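Local coordinates for protein plastocyanin (Adiantum capillus-veneris, PDB 1KDJ) that carries electrons from the cytochrome b6-f complex to P700 of photosystem I through a single bound copper ion, at residues I39-P44 with K56-D61. Numbering follows the deposited sequence.
Sequences IVFDIP and KAASMD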
loop_
_atom_site.group_PDB
_atom_site.type_symbol
_atom_site.label_atom_id
_atom_site.label_comp_id
_atom_site.label_asym_id
_atom_site.label_seq_id
_atom_site.Cartn_x
_atom_site.Cartn_y
_atom_site.Cartn_z
ATOM N N ILE A 39 4.544 -1.463 1.877
ATOM C CA ILE A 39 3.085 -1.489 1.772
ATOM C C ILE A 39 2.674 -2.954 1.800
ATOM O O ILE A 39 3.102 -3.693 0.914
ATOM C CB ILE A 39 2.544 -0.908 0.418
ATOM C CG1 ILE A 39 3.002 0.561 0.216
ATOM C CG2 ILE A 39 0.990 -1.024 0.414
ATOM C CD1 ILE A 39 4.415 0.781 -0.395
ATOM N N VAL A 40 1.846 -3.281 2.755
ATOM C CA VAL A 40 1.293 -4.612 2.919
ATOM C C VAL A 40 -0.201 -4.449 3.115
ATOM O O VAL A 40 -0.645 -3.675 3.965
ATOM C CB VAL A 40 1.929 -5.328 4.171
ATOM C CG1 VAL A 40 1.323 -6.710 4.386
ATOM C CG2 VAL A 40 3.410 -5.495 3.943
ATOM N N PHE A 41 -0.989 -5.247 2.372
ATOM C CA PHE A 41 -2.437 -5.229 2.498
ATOM C C PHE A 41 -2.925 -6.119 3.601
ATOM O O PHE A 41 -2.391 -7.205 3.772
ATOM C CB PHE A 41 -3.107 -5.667 1.173
ATOM C CG PHE A 41 -3.217 -4.515 0.175
ATOM C CD1 PHE A 41 -4.308 -3.668 0.248
ATOM C CD2 PHE A 41 -2.225 -4.287 -0.738
ATOM C CE1 PHE A 41 -4.386 -2.586 -0.605
ATOM C CE2 PHE A 41 -2.313 -3.203 -1.583
ATOM C CZ PHE A 41 -3.388 -2.353 -1.517
ATOM N N ASP A 42 -3.893 -5.675 4.376
ATOM C CA ASP A 42 -4.606 -6.493 5.336
ATOM C C ASP A 42 -5.525 -7.452 4.582
ATOM O O ASP A 42 -6.162 -7.050 3.602
ATOM C CB ASP A 42 -5.500 -5.683 6.196
ATOM C CG ASP A 42 -5.179 -5.696 7.667
ATOM O OD1 ASP A 42 -4.739 -6.714 8.211
ATOM O OD2 ASP A 42 -5.386 -4.655 8.277
ATOM N N ILE A 43 -5.671 -8.707 4.985
ATOM C CA ILE A 43 -6.566 -9.623 4.271
ATOM C C ILE A 43 -7.853 -9.612 5.077
ATOM O O ILE A 43 -7.775 -9.925 6.262
ATOM C CB ILE A 43 -6.022 -11.071 4.227
ATOM C CG1 ILE A 43 -4.590 -11.135 3.702
ATOM C CG2 ILE A 43 -6.988 -11.897 3.371
ATOM C CD1 ILE A 43 -4.373 -10.613 2.291
ATOM N N PRO A 44 -9.038 -9.244 4.566
ATOM C CA PRO A 44 -10.263 -9.218 5.343
ATOM C C PRO A 44 -10.610 -10.633 5.813
ATOM O O PRO A 44 -10.335 -11.650 5.155
ATOM C CB PRO A 44 -11.272 -8.614 4.408
ATOM C CG PRO A 44 -10.445 -7.920 3.346
ATOM C CD PRO A 44 -9.297 -8.896 3.181
ATOM N N LYS A 56 -2.304 -10.544 -1.360
ATOM C CA LYS A 56 -0.918 -10.984 -1.120
ATOM C C LYS A 56 -0.022 -10.592 -2.286
ATOM O O LYS A 56 1.081 -10.079 -2.073
ATOM C CB LYS A 56 -0.810 -12.515 -0.930
ATOM C CG LYS A 56 -1.540 -12.714 0.352
ATOM C CD LYS A 56 -1.455 -14.109 0.905
ATOM C CE LYS A 56 -0.755 -13.977 2.259
ATOM N NZ LYS A 56 0.643 -13.594 2.084
ATOM N N ALA A 57 -0.479 -10.742 -3.535
ATOM C CA ALA A 57 0.301 -10.352 -4.692
ATOM C C ALA A 57 0.483 -8.839 -4.798
ATOM O O ALA A 57 1.374 -8.347 -5.470
ATOM C CB ALA A 57 -0.373 -10.791 -5.956
ATOM N N ALA A 58 -0.376 -8.106 -4.130
ATOM C CA ALA A 58 -0.328 -6.658 -4.171
ATOM C C ALA A 58 0.443 -6.144 -2.954
ATOM O O ALA A 58 0.449 -4.934 -2.701
ATOM C CB ALA A 58 -1.765 -6.089 -4.145
ATOM N N SER A 59 1.051 -7.030 -2.150
ATOM C CA SER A 59 1.757 -6.603 -0.971
ATOM C C SER A 59 3.234 -6.801 -1.145
ATOM O O SER A 59 3.715 -7.647 -1.898
ATOM C CB SER A 59 1.304 -7.389 0.194
ATOM O OG SER A 59 -0.067 -7.190 0.457
ATOM N N MET A 60 3.997 -5.904 -0.524
ATOM C CA MET A 60 5.442 -6.071 -0.459
ATOM C C MET A 60 5.721 -7.161 0.559
ATOM O O MET A 60 5.007 -7.411 1.529
ATOM C CB MET A 60 6.168 -4.801 0.009
ATOM C CG MET A 60 6.302 -3.887 -1.180
ATOM S SD MET A 60 6.947 -2.236 -0.782
ATOM C CE MET A 60 8.661 -2.702 -0.709
ATOM N N ASP A 61 6.834 -7.809 0.316
ATOM C CA ASP A 61 7.301 -8.855 1.189
ATOM C C ASP A 61 7.679 -8.117 2.469
ATOM O O ASP A 61 8.380 -7.111 2.341
ATOM C CB ASP A 61 8.463 -9.469 0.420
ATOM C CG ASP A 61 9.146 -10.659 1.059
ATOM O OD1 ASP A 61 8.529 -11.300 1.914
ATOM O OD2 ASP A 61 10.295 -10.934 0.692
HETATM O O HOH W 1 -0.896 -9.314 2.550
#
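Ser-59 OG is gripped by three groups. The backbone N-H of Phe-41 donates to it almost straight, N to OG 2.9 Å with an N-H...O angle of 170°. A water donates to it as well, OG to water O 3.1 Å, and the same water donates to Phe-41 O. The third partner is Leu-55 O in the helix. With OG beside its own backbone N (chi1 -62°), the hydroxyl reaches both Phe-41 N and Leu-55 O. One residue on, Met-60 N donates to Ile-39 O at 2.8 Å, nearly in line with the carbonyl. The serine hydroxyl thus stands in for a main-chain acceptor, and residues 59-60 are tied to strand 40-41 and the residue before it. The Phe-41 ring turns its CD2-CE2 edge to Ala-58. Ala-58 O lies near the ring plane, 3.4 Å from CD2, and Ala-58 CB is 3.9 Å from CE2. This oxygen is buried and has no hydrogen-bond partner in the model. An alanine in place of Phe-41 would probably leave a gap beside Ala-58 and Leu-55. Further along, Ile-39 CD1 touches Met-60 SD at 4.0 Å. The Ile-39 side chain lies about 8 Å from the copper ion and about 6 Å from the side chain of its ligand His-37. At the other end Ile-43 CD1 rests on Lys-56 CG, the two side chains crossing at about a right angle. The contact lies in the plastocyanin beta-sandwich. Strand 40-41 is outermost in its sheet, next to strand 81-86; segment 56-61 leaves helix 49-57 and packs Ala-58 and Met-60 against strand 72-75 of the other sheet.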